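Local coordinates for protein superoxide dismutase (Candida albicans, PDB 4GUN) that probably destroys superoxide radicals in the cytosol, using a bound manganese ion to dismute them to hydrogen peroxide and oxygen, at residues Val138-Asn143 with Pro161-Ile166; Ala110-Val115 with Gly145-Val150; Glu6-Pro11 with Asn42-Ala47. The protein carries 2 engineered substitutions. All blocks are in the same frame, centred on the assembly; numbering follows the deposited sequence.

How the interactions relate
Interaction 3 comes first along the chain, tying the N-terminal loop to helix 26-56 of the alpha-hairpin domain; interactions 1 and 2 follow in the C-terminal domain, their segments alternating in sequence. These two share the antiparallel sheet: strand 133-140 lies between 146-153 and 163-170, interaction 1 pairing it with 163-170 and interaction 2 docking helix 103-112 on 146-153. Their centres are about 12 Å apart and they touch, V138 N lying 2.8 Å from D148 O in a probable hydrogen bond. Interaction 3 lies about 26 Å from interaction 1 and about 34 Å from interaction 2, between centres. Interactions 1 and 2 meet the second subunit, 1 and 3 the third, so all border the tetramer's interfaces.

Interaction 1: Val138-Asn143 with Pro161-Ile166; sequences VKNKQN and PHLVPI
The carboxamide of Q142 lies over one face of the H162 imidazole, the two planes 16° apart, with OE1 offset toward the rim. N140 meets the same ring at its edge: H162 ND1 donates to N140 OD1 over 3.2 Å, the acceptor close to the ring plane. Relative to the N140 carboxamide, the imidazole N-H arrives from above the carbonyl plane, while Q142 N reaches OD1 from the opposite face. That second bond closes an Asx turn, so one oxygen both shapes the chain as it leaves the strand and fixes the imidazole edge.

Next to this cluster along the chain, strands 133-140 and 163-170 pair antiparallel in the sheet of the C-terminal domain of iron/manganese superoxide dismutases. K139 and V164 form the hydrogen-bonded pair, with K139 N 3.0 Å from V164 O and V164 N donating back to K139 O. On the face carrying V138 and N140, L163 CD2 packs against N140 CB at 3.8 Å. On the face of K139 and V164, K139 CB has I166 CD1 3.9 Å away, while the extended lysine chain runs on to the carbonyl and ring of Y204. K141 crosses V164 at about a right angle, CE 3.8 Å from CG2; a bend at chi3 (-89°) turns CE, and NZ beyond it donates to P161 O at 2.8 Å.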
ATOM      1  N   VAL A 138      14.330 -16.506   0.705  1.00  8.22           N
ATOM      2  CA  VAL A 138      15.373 -15.467   0.638  1.00  8.95           C
ATOM      3  C   VAL A 138      16.503 -15.745   1.609  1.00 13.03           C
ATOM      4  O   VAL A 138      16.264 -16.342   2.647  1.00 11.35           O
ATOM      5  CB  VAL A 138      14.822 -14.007   0.851  1.00 13.29           C
ATOM      6  CG1 VAL A 138      13.684 -13.671  -0.106  1.00 12.76           C
ATOM      7  CG2 VAL A 138      14.397 -13.749   2.292  1.00 13.39           C
ATOM      8  N   LYS A 139      17.719 -15.260   1.292  1.00 10.52           N
ATOM      9  CA  LYS A 139      18.874 -15.342   2.202  1.00  9.59           C
ATOM     10  C   LYS A 139      19.169 -13.917   2.666  1.00 12.32           C
ATOM     11  O   LYS A 139      19.253 -13.001   1.850  1.00 11.13           O
ATOM     12  CB  LYS A 139      20.099 -15.956   1.496  1.00 11.38           C
ATOM     13  CG  LYS A 139      21.431 -15.804   2.251  1.00 11.65           C
ATOM     14  CD  LYS A 139      22.604 -16.097   1.324  1.00  8.73           C
ATOM     15  CE  LYS A 139      23.905 -16.312   2.078  1.00 11.97           C
ATOM     16  NZ  LYS A 139      25.075 -16.374   1.134  1.00 16.89           N
ATOM     17  N   ASN A 140      19.372 -13.738   3.974  1.00 10.09           N
ATOM     18  CA  ASN A 140      19.696 -12.417   4.514  1.00  9.56           C
ATOM     19  C   ASN A 140      21.190 -12.396   4.800  1.00 10.49           C
ATOM     20  O   ASN A 140      21.673 -13.171   5.607  1.00  8.12           O
ATOM     21  CB  ASN A 140      18.846 -12.122   5.763  1.00 11.94           C
ATOM     22  CG  ASN A 140      18.922 -10.710   6.300  1.00 24.31           C
ATOM     23  OD1 ASN A 140      19.931 -10.032   6.215  1.00 15.32           O
ATOM     24  ND2 ASN A 140      17.836 -10.236   6.875  1.00 22.21           N
ATOM     25  N   LYS A 141      21.927 -11.544   4.094  1.00  9.66           N
ATOM     26  CA  LYS A 141      23.389 -11.439   4.230  1.00 10.30           C
ATOM     27  C   LYS A 141      23.875 -10.815   5.546  1.00 15.70           C
ATOM     28  O   LYS A 141      25.040 -11.007   5.911  1.00 16.94           O
ATOM     29  CB  LYS A 141      23.975 -10.670   3.033  1.00 11.94           C
ATOM     30  CG  LYS A 141      23.776 -11.383   1.695  1.00 14.50           C
ATOM     31  CD  LYS A 141      24.418 -10.620   0.544  1.00 18.60           C
ATOM     32  CE  LYS A 141      23.474  -9.619  -0.063  1.00 24.24           C
ATOM     33  NZ  LYS A 141      24.140  -8.691  -1.013  1.00 24.78           N
ATOM     34  N   GLN A 142      22.993 -10.095   6.257  1.00 12.90           N
ATOM     35  CA  GLN A 142      23.302  -9.370   7.498  1.00 12.86           C
ATOM     36  C   GLN A 142      23.173 -10.155   8.804  1.00 16.64           C
ATOM     37  O   GLN A 142      23.871  -9.833   9.766  1.00 16.63           O
ATOM     38  CB  GLN A 142      22.403  -8.126   7.604  1.00 14.10           C
ATOM     39  CG  GLN A 142      22.791  -6.974   6.684  1.00 22.52           C
ATOM     40  CD  GLN A 142      21.796  -5.832   6.750  1.00 37.20           C
ATOM     41  OE1 GLN A 142      20.624  -5.990   7.135  1.00 34.34           O
ATOM     42  NE2 GLN A 142      22.237  -4.652   6.332  1.00 27.00           N
ATOM     43  N   ASN A 143      22.212 -11.084   8.885  1.00 12.25           N
ATOM     44  CA  ASN A 143      21.928 -11.835  10.111  1.00 11.35           C
ATOM     45  C   ASN A 143      22.481 -13.282  10.126  1.00 15.51           C
ATOM     46  O   ASN A 143      21.884 -14.162  10.756  1.00 16.44           O
ATOM     47  CB  ASN A 143      20.426 -11.827  10.366  1.00  7.00           C
ATOM     48  CG  ASN A 143      19.619 -12.595   9.351  1.00 14.71           C
ATOM     49  OD1 ASN A 143      20.155 -13.153   8.392  1.00  8.64           O
ATOM     50  ND2 ASN A 143      18.316 -12.692   9.576  1.00 13.50           N
ATOM     51  N   PRO A 161      19.389  -4.493  -0.925  1.00 17.45           N
ATOM     52  CA  PRO A 161      20.750  -4.999  -1.190  1.00 17.19           C
ATOM     53  C   PRO A 161      21.208  -6.165  -0.301  1.00 20.04           C
ATOM     54  O   PRO A 161      21.841  -7.075  -0.813  1.00 19.64           O
ATOM     55  CB  PRO A 161      21.632  -3.765  -0.988  1.00 19.26           C
ATOM     56  CG  PRO A 161      20.726  -2.621  -1.243  1.00 24.26           C
ATOM     57  CD  PRO A 161      19.405  -3.040  -0.677  1.00 19.43           C
ATOM     58  N   HIS A 162      20.842  -6.174   0.988  1.00 16.34           N
ATOM     59  CA  HIS A 162      21.238  -7.240   1.933  1.00 16.07           C
ATOM     60  C   HIS A 162      20.442  -8.552   1.766  1.00 16.44           C
ATOM     61  O   HIS A 162      20.662  -9.500   2.527  1.00 15.41           O
ATOM     62  CB  HIS A 162      21.116  -6.730   3.379  1.00 17.12           C
ATOM     63  CG  HIS A 162      19.699  -6.509   3.818  1.00 20.67           C
ATOM     64  ND1 HIS A 162      19.025  -7.449   4.577  1.00 22.69           N
ATOM     65  CD2 HIS A 162      18.859  -5.485   3.545  1.00 22.47           C
ATOM     66  CE1 HIS A 162      17.806  -6.964   4.753  1.00 22.04           C
ATOM     67  NE2 HIS A 162      17.660  -5.783   4.149  1.00 22.35           N
ATOM     68  N   LEU A 163      19.502  -8.602   0.805  1.00 12.43           N
ATOM     69  CA  LEU A 163      18.675  -9.794   0.603  1.00 12.72           C
ATOM     70  C   LEU A 163      18.904 -10.424  -0.760  1.00 16.23           C
ATOM     71  O   LEU A 163      19.079  -9.705  -1.745  1.00 16.36           O
ATOM     72  CB  LEU A 163      17.186  -9.481   0.778  1.00 12.79           C
ATOM     73  CG  LEU A 163      16.675  -9.174   2.185  1.00 17.11           C
ATOM     74  CD1 LEU A 163      15.225  -8.697   2.122  1.00 17.03           C
ATOM     75  CD2 LEU A 163      16.783 -10.397   3.114  1.00 17.94           C
ATOM     76  N   VAL A 164      18.893 -11.772  -0.814  1.00 11.69           N
ATOM     77  CA  VAL A 164      19.127 -12.536  -2.046  1.00  9.87           C
ATOM     78  C   VAL A 164      17.928 -13.438  -2.349  1.00 12.56           C
ATOM     79  O   VAL A 164      17.608 -14.296  -1.524  1.00 11.33           O
ATOM     80  CB  VAL A 164      20.429 -13.383  -1.967  1.00 12.44           C
ATOM     81  CG1 VAL A 164      20.778 -13.976  -3.333  1.00 11.25           C
ATOM     82  CG2 VAL A 164      21.601 -12.580  -1.405  1.00 11.91           C
ATOM     83  N   PRO A 165      17.270 -13.299  -3.529  1.00 10.16           N
ATOM     84  CA  PRO A 165      16.187 -14.245  -3.860  1.00  9.81           C
ATOM     85  C   PRO A 165      16.804 -15.624  -4.207  1.00 10.05           C
ATOM     86  O   PRO A 165      17.766 -15.693  -4.978  1.00  8.52           O
ATOM     87  CB  PRO A 165      15.467 -13.570  -5.040  1.00 11.86           C
ATOM     88  CG  PRO A 165      16.493 -12.671  -5.668  1.00 14.94           C
ATOM     89  CD  PRO A 165      17.542 -12.348  -4.637  1.00 10.70           C
ATOM     90  N   ILE A 166      16.339 -16.692  -3.544  1.00  6.16           N
ATOM     91  CA  ILE A 166      16.877 -18.060  -3.729  1.00  5.18           C
ATOM     92  C   ILE A 166      15.946 -18.883  -4.632  1.00  9.59           C
ATOM     93  O   ILE A 166      16.405 -19.587  -5.538  1.00  7.49           O
ATOM     94  CB  ILE A 166      17.192 -18.763  -2.358  1.00  7.24           C
ATOM     95  CG1 ILE A 166      18.072 -17.892  -1.405  1.00  6.02           C
ATOM     96  CG2 ILE A 166      17.778 -20.177  -2.541  1.00  5.95           C
ATOM     97  CD1 ILE A 166      19.445 -17.379  -2.032  1.00  7.01           C
TER

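Interaction 2: Ala110-Val115 with Gly145-Val150; sequences AQYGSV and GALDVV
Q111 and L147 are joined by two hydrogen bonds between one side-chain amide and one residue's backbone. L147 N points almost straight at Q111 OE1, 2.8 Å away with an N-H...O angle of 178°, and lies in the carbonyl plane on a lone pair of the amide oxygen. The return bond, Q111 NE2 to L147 O, is longer at 3.2 Å and less straight, its donor tilted from the carbonyl plane. OE1 also lies 3.4 Å from A146 CA. Next to this pair stands the ring of Y112: L147 CB meets its edge, 4.0 Å from CE2, and the two side chains lie aslant. At the far end of the ring the hydroxyl reaches the backbone near D148, with OH 3.6 Å from D148 CA. A water in the ring plane, 2.7 Å from Y112 OH, donates to D148 OD1 and so links the phenol to a side chain whose CB points away from the helix.

The contact sets the C-terminal turn of helix 103-112 against strand 146-153, at one edge of the chain's antiparallel sheet in the C-terminal domain. Q111 reaches the strand with CD anti to CA (chi2 -169°), and its OE1 takes a further hydrogen bond from Q107 NE2, one turn earlier in the helix. L104, Q107 and I108 pack on the L147 side chain, while L118 and I121 of helix 115-127 touch Y112. Immediately after Y112 the chain leaves the helix at G113, whose phi is positive, and S114 caps the start of helix 115-127. N143 of the second subunit adds intersubunit bonds to both partners: its backbone O accepts from Q111 NE2, and its ND2 donates to L147 O.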
ATOM      1  N   ALA A 110      19.670 -26.824   9.214  1.00 10.47           N
ATOM      2  CA  ALA A 110      19.840 -26.099  10.483  1.00 11.31           C
ATOM      3  C   ALA A 110      18.558 -25.383  10.917  1.00 15.39           C
ATOM      4  O   ALA A 110      18.154 -25.505  12.072  1.00 15.25           O
ATOM      5  CB  ALA A 110      20.981 -25.092  10.359  1.00 11.85           C
ATOM      6  N   GLN A 111      17.923 -24.642   9.992  1.00 11.11           N
ATOM      7  CA  GLN A 111      16.733 -23.829  10.274  1.00 10.03           C
ATOM      8  C   GLN A 111      15.365 -24.492  10.240  1.00 12.27           C
ATOM      9  O   GLN A 111      14.507 -24.091  11.019  1.00 10.57           O
ATOM     10  CB  GLN A 111      16.712 -22.616   9.351  1.00 10.92           C
ATOM     11  CG  GLN A 111      17.830 -21.615   9.627  1.00 14.84           C
ATOM     12  CD  GLN A 111      17.610 -20.339   8.875  1.00 16.94           C
ATOM     13  OE1 GLN A 111      18.373 -19.996   7.985  1.00 15.68           O
ATOM     14  NE2 GLN A 111      16.550 -19.618   9.198  1.00  6.45           N
ATOM     15  N   TYR A 112      15.120 -25.410   9.285  1.00  9.77           N
ATOM     16  CA  TYR A 112      13.805 -26.052   9.052  1.00  9.63           C
ATOM     17  C   TYR A 112      13.751 -27.553   9.292  1.00 16.32           C
ATOM     18  O   TYR A 112      12.657 -28.123   9.295  1.00 16.80           O
ATOM     19  CB  TYR A 112      13.317 -25.762   7.614  1.00  8.89           C
ATOM     20  CG  TYR A 112      13.221 -24.285   7.305  1.00  8.19           C
ATOM     21  CD1 TYR A 112      12.115 -23.544   7.697  1.00  9.85           C
ATOM     22  CD2 TYR A 112      14.246 -23.625   6.627  1.00  7.62           C
ATOM     23  CE1 TYR A 112      12.017 -22.187   7.412  1.00  9.30           C
ATOM     24  CE2 TYR A 112      14.167 -22.260   6.352  1.00  7.32           C
ATOM     25  CZ  TYR A 112      13.059 -21.544   6.759  1.00 12.69           C
ATOM     26  OH  TYR A 112      12.968 -20.203   6.490  1.00 14.55           O
ATOM     27  N   GLY A 113      14.913 -28.184   9.459  1.00 12.79           N
ATOM     28  CA  GLY A 113      15.006 -29.625   9.674  1.00 11.66           C
ATOM     29  C   GLY A 113      15.032 -30.394   8.369  1.00 15.75           C
ATOM     30  O   GLY A 113      15.835 -31.311   8.215  1.00 14.29           O
ATOM     31  N   SER A 114      14.172 -29.987   7.396  1.00 13.15           N
ATOM     32  CA  SER A 114      14.019 -30.627   6.077  1.00 12.98           C
ATOM     33  C   SER A 114      13.495 -29.680   5.020  1.00 14.92           C
ATOM     34  O   SER A 114      12.854 -28.671   5.347  1.00 11.55           O
ATOM     35  CB  SER A 114      13.052 -31.809   6.168  1.00 15.59           C
ATOM     36  OG  SER A 114      11.755 -31.392   6.572  1.00 12.42           O
ATOM     37  N   VAL A 115      13.732 -30.045   3.745  1.00 12.85           N
ATOM     38  CA  VAL A 115      13.233 -29.369   2.541  1.00 14.55           C
ATOM     39  C   VAL A 115      11.699 -29.437   2.557  1.00 17.86           C
ATOM     40  O   VAL A 115      11.047 -28.421   2.293  1.00 16.74           O
ATOM     41  CB  VAL A 115      13.805 -30.012   1.248  1.00 19.64           C
ATOM     42  CG1 VAL A 115      13.304 -29.288  -0.004  1.00 19.60           C
ATOM     43  CG2 VAL A 115      15.319 -30.001   1.280  1.00 19.88           C
ATOM     44  N   GLY A 145      23.380 -15.109   7.142  1.00 10.98           N
ATOM     45  CA  GLY A 145      22.924 -15.858   5.970  1.00 10.33           C
ATOM     46  C   GLY A 145      21.646 -16.638   6.225  1.00 12.56           C
ATOM     47  O   GLY A 145      21.431 -17.684   5.606  1.00 11.63           O
ATOM     48  N   ALA A 146      20.778 -16.135   7.129  1.00  8.83           N
ATOM     49  CA  ALA A 146      19.521 -16.798   7.492  1.00  8.99           C
ATOM     50  C   ALA A 146      18.485 -16.752   6.378  1.00 14.13           C
ATOM     51  O   ALA A 146      18.303 -15.735   5.707  1.00 14.29           O
ATOM     52  CB  ALA A 146      18.926 -16.199   8.757  1.00 10.23           C
ATOM     53  N   LEU A 147      17.778 -17.861   6.233  1.00 10.41           N
ATOM     54  CA  LEU A 147      16.731 -18.024   5.255  1.00  9.98           C
ATOM     55  C   LEU A 147      15.412 -17.574   5.865  1.00 14.43           C
ATOM     56  O   LEU A 147      15.225 -17.630   7.086  1.00 13.32           O
ATOM     57  CB  LEU A 147      16.619 -19.509   4.861  1.00  9.66           C
ATOM     58  CG  LEU A 147      17.805 -20.131   4.113  1.00 14.45           C
ATOM     59  CD1 LEU A 147      17.660 -21.634   4.069  1.00 13.05           C
ATOM     60  CD2 LEU A 147      17.963 -19.533   2.685  1.00 18.34           C
ATOM     61  N   ASP A 148      14.490 -17.133   5.000  1.00  9.58           N
ATOM     62  CA  ASP A 148      13.143 -16.748   5.391  1.00  8.88           C
ATOM     63  C   ASP A 148      12.259 -16.890   4.169  1.00 11.65           C
ATOM     64  O   ASP A 148      12.772 -16.935   3.052  1.00 11.33           O
ATOM     65  CB  ASP A 148      13.095 -15.316   5.947  1.00  9.82           C
ATOM     66  CG  ASP A 148      11.822 -14.920   6.711  1.00 22.69           C
ATOM     67  OD1 ASP A 148      11.147 -15.832   7.292  1.00 19.91           O
ATOM     68  OD2 ASP A 148      11.520 -13.710   6.763  1.00 31.63           O
ATOM     69  N   VAL A 149      10.949 -17.026   4.377  1.00  7.96           N
ATOM     70  CA  VAL A 149       9.990 -17.099   3.272  1.00  8.22           C
ATOM     71  C   VAL A 149       9.211 -15.782   3.341  1.00 12.97           C
ATOM     72  O   VAL A 149       8.684 -15.451   4.409  1.00 12.58           O
ATOM     73  CB  VAL A 149       9.047 -18.347   3.293  1.00 11.93           C
ATOM     74  CG1 VAL A 149       8.225 -18.426   2.001  1.00 11.37           C
ATOM     75  CG2 VAL A 149       9.837 -19.646   3.491  1.00 11.47           C
ATOM     76  N   VAL A 150       9.187 -15.020   2.228  1.00  9.79           N
ATOM     77  CA  VAL A 150       8.503 -13.712   2.122  1.00  9.81           C
ATOM     78  C   VAL A 150       7.555 -13.691   0.897  1.00 10.51           C
ATOM     79  O   VAL A 150       7.726 -14.476  -0.026  1.00  8.27           O
ATOM     80  CB  VAL A 150       9.536 -12.530   2.099  1.00 15.60           C
ATOM     81  CG1 VAL A 150      10.399 -12.566   0.857  1.00 15.65           C
ATOM     82  CG2 VAL A 150       8.866 -11.161   2.221  1.00 16.19           C
TER
HETATM   83  O   HOH W   1      10.811 -18.878   7.336  1.00 10.34           O

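Interaction 3: Glu6-Pro11 with Asn42-Ala47; sequences EKISLP and NGYNAA
N45 uses its side-chain amide to bond both the N-H and the C=O of I8, pinning the N-terminal loop to helix 26-56 of the alpha-hairpin domain. I8 N donates to N45 OD1 over 2.8 Å, and N45 ND2 returns a nearly straight bond to I8 O at 3.0 Å, with that oxygen in the amide plane. This loop-to-helix pairing is accompanied by the contact's buried apolar part. The I8 side chain crosses Y44 at about a right angle: CG1 approaches CD2 to 3.8 Å, CG2 lies near CE2, and CD1 reaches back to Y44 CB. CG1 gets there because it lies between the backbone N and carbonyl carbon (chi1 65°). H77 of helix 60-85 and L60 of the third subunit pack on I8, whose side chain is about 10 Å from that of the manganese ligand H80.

The exposed K7 side chain crosses N45 more loosely, its CB 4.0 Å from OD1, though K7 CA is 3.3 Å from that oxygen; I2 touches both residues. Toward E6 the contact is bridged by solvent: a water in the Y44 ring plane accepts from the phenol at 2.8 Å from OH and donates to E6 O at 2.7 Å.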
ATOM      1  N   GLU A   6      21.175   0.196 -22.191  1.00 23.42           N
ATOM      2  CA  GLU A   6      20.187   0.300 -21.114  1.00 21.60           C
ATOM      3  C   GLU A   6      18.969  -0.594 -21.368  1.00 23.22           C
ATOM      4  O   GLU A   6      18.200  -0.846 -20.438  1.00 21.65           O
ATOM      5  CB  GLU A   6      19.711   1.760 -20.947  1.00 22.53           C
ATOM      6  CG  GLU A   6      20.799   2.756 -20.569  1.00 25.10           C
ATOM      7  CD  GLU A   6      20.377   4.213 -20.645  1.00 32.76           C
ATOM      8  OE1 GLU A   6      19.408   4.516 -21.376  1.00 22.15           O
ATOM      9  OE2 GLU A   6      21.012   5.051 -19.968  1.00 24.81           O
ATOM     10  N   LYS A   7      18.779  -1.040 -22.630  1.00 19.21           N
ATOM     11  CA  LYS A   7      17.648  -1.864 -23.056  1.00 17.99           C
ATOM     12  C   LYS A   7      17.755  -3.273 -22.524  1.00 18.50           C
ATOM     13  O   LYS A   7      18.825  -3.872 -22.617  1.00 16.75           O
ATOM     14  CB  LYS A   7      17.585  -1.922 -24.592  1.00 20.65           C
ATOM     15  CG  LYS A   7      16.880  -0.745 -25.241  1.00 32.68           C
ATOM     16  CD  LYS A   7      16.716  -0.944 -26.749  1.00 47.05           C
ATOM     17  CE  LYS A   7      15.526  -1.804 -27.118  1.00 61.18           C
ATOM     18  NZ  LYS A   7      15.331  -1.879 -28.591  1.00 72.74           N
ATOM     19  N   ILE A   8      16.647  -3.816 -21.987  1.00 13.99           N
ATOM     20  CA  ILE A   8      16.586  -5.203 -21.524  1.00 12.80           C
ATOM     21  C   ILE A   8      15.969  -6.065 -22.638  1.00 16.89           C
ATOM     22  O   ILE A   8      15.279  -5.547 -23.527  1.00 14.87           O
ATOM     23  CB  ILE A   8      15.853  -5.391 -20.159  1.00 14.68           C
ATOM     24  CG1 ILE A   8      14.355  -5.025 -20.243  1.00 12.96           C
ATOM     25  CG2 ILE A   8      16.589  -4.630 -19.030  1.00 17.48           C
ATOM     26  CD1 ILE A   8      13.491  -5.552 -19.162  1.00 10.90           C
ATOM     27  N   SER A   9      16.212  -7.380 -22.587  1.00 15.61           N
ATOM     28  CA  SER A   9      15.673  -8.287 -23.592  1.00 15.61           C
ATOM     29  C   SER A   9      15.139  -9.546 -22.951  1.00 17.18           C
ATOM     30  O   SER A   9      15.436  -9.826 -21.788  1.00 16.72           O
ATOM     31  CB  SER A   9      16.712  -8.573 -24.676  1.00 20.81           C
ATOM     32  OG  SER A   9      17.859  -9.215 -24.151  1.00 35.79           O
ATOM     33  N   LEU A  10      14.302 -10.276 -23.680  1.00 13.12           N
ATOM     34  CA  LEU A  10      13.729 -11.517 -23.184  1.00 13.81           C
ATOM     35  C   LEU A  10      14.859 -12.541 -23.023  1.00 16.83           C
ATOM     36  O   LEU A  10      15.590 -12.746 -23.986  1.00 15.38           O
ATOM     37  CB  LEU A  10      12.667 -12.037 -24.171  1.00 13.58           C
ATOM     38  CG  LEU A  10      11.838 -13.245 -23.728  1.00 15.80           C
ATOM     39  CD1 LEU A  10      10.838 -12.853 -22.677  1.00 14.80           C
ATOM     40  CD2 LEU A  10      11.098 -13.856 -24.925  1.00 16.06           C
ATOM     41  N   PRO A  11      15.055 -13.165 -21.831  1.00 14.43           N
ATOM     42  CA  PRO A  11      16.143 -14.154 -21.697  1.00 14.69           C
ATOM     43  C   PRO A  11      15.837 -15.452 -22.450  1.00 20.43           C
ATOM     44  O   PRO A  11      14.675 -15.749 -22.751  1.00 18.59           O
ATOM     45  CB  PRO A  11      16.208 -14.399 -20.187  1.00 16.23           C
ATOM     46  CG  PRO A  11      14.785 -14.206 -19.727  1.00 19.98           C
ATOM     47  CD  PRO A  11      14.285 -13.047 -20.574  1.00 15.58           C
ATOM     48  N   ASN A  42       9.048  -4.882 -22.822  1.00 10.61           N
ATOM     49  CA  ASN A  42       8.623  -3.717 -23.580  1.00 10.94           C
ATOM     50  C   ASN A  42       8.270  -2.535 -22.682  1.00 14.17           C
ATOM     51  O   ASN A  42       8.694  -1.405 -22.962  1.00 12.10           O
ATOM     52  CB  ASN A  42       7.466  -4.089 -24.519  1.00 11.03           C
ATOM     53  CG  ASN A  42       7.924  -4.965 -25.663  1.00 28.66           C
ATOM     54  OD1 ASN A  42       9.111  -4.976 -26.020  1.00 19.32           O
ATOM     55  ND2 ASN A  42       6.993  -5.689 -26.293  1.00 18.32           N
ATOM     56  N   GLY A  43       7.529  -2.825 -21.603  1.00  9.69           N
ATOM     57  CA  GLY A  43       7.094  -1.848 -20.627  1.00  8.62           C
ATOM     58  C   GLY A  43       8.265  -1.170 -19.950  1.00 13.14           C
ATOM     59  O   GLY A  43       8.271   0.053 -19.824  1.00 12.14           O
ATOM     60  N   TYR A  44       9.295  -1.942 -19.568  1.00 10.12           N
ATOM     61  CA  TYR A  44      10.483  -1.344 -18.962  1.00 10.78           C
ATOM     62  C   TYR A  44      11.230  -0.459 -19.950  1.00 13.55           C
ATOM     63  O   TYR A  44      11.546   0.677 -19.605  1.00 12.18           O
ATOM     64  CB  TYR A  44      11.417  -2.398 -18.310  1.00 11.87           C
ATOM     65  CG  TYR A  44      12.679  -1.812 -17.708  1.00 11.53           C
ATOM     66  CD1 TYR A  44      12.697  -1.335 -16.400  1.00 12.51           C
ATOM     67  CD2 TYR A  44      13.862  -1.759 -18.438  1.00 12.20           C
ATOM     68  CE1 TYR A  44      13.850  -0.772 -15.850  1.00 11.22           C
ATOM     69  CE2 TYR A  44      15.015  -1.183 -17.906  1.00 12.73           C
ATOM     70  CZ  TYR A  44      15.009  -0.699 -16.608  1.00 18.29           C
ATOM     71  OH  TYR A  44      16.158  -0.158 -16.091  1.00 17.41           O
ATOM     72  N   ASN A  45      11.507  -0.952 -21.171  1.00 11.72           N
ATOM     73  CA  ASN A  45      12.261  -0.134 -22.141  1.00 11.73           C
ATOM     74  C   ASN A  45      11.545   1.179 -22.520  1.00 16.34           C
ATOM     75  O   ASN A  45      12.208   2.209 -22.686  1.00 15.74           O
ATOM     76  CB  ASN A  45      12.726  -0.951 -23.353  1.00 12.88           C
ATOM     77  CG  ASN A  45      13.633  -2.114 -23.022  1.00 19.24           C
ATOM     78  OD1 ASN A  45      14.467  -2.064 -22.113  1.00 13.60           O
ATOM     79  ND2 ASN A  45      13.479  -3.206 -23.749  1.00 12.19           N
ATOM     80  N   ALA A  46      10.199   1.153 -22.594  1.00 14.30           N
ATOM     81  CA  ALA A  46       9.388   2.340 -22.878  1.00 14.63           C
ATOM     82  C   ALA A  46       9.391   3.283 -21.676  1.00 18.79           C
ATOM     83  O   ALA A  46       9.540   4.488 -21.881  1.00 19.08           O
ATOM     84  CB  ALA A  46       7.957   1.947 -23.231  1.00 15.50           C
ATOM     85  N   ALA A  47       9.260   2.746 -20.433  1.00 15.19           N
ATOM     86  CA  ALA A  47       9.276   3.537 -19.181  1.00 15.13           C
ATOM     87  C   ALA A  47      10.590   4.258 -19.007  1.00 17.69           C
ATOM     88  O   ALA A  47      10.593   5.411 -18.564  1.00 17.68           O
ATOM     89  CB  ALA A  47       9.014   2.651 -17.968  1.00 16.03           C
TER
HETATM   90  O   HOH W   2      18.390  -0.258 -17.813  1.00 21.81           O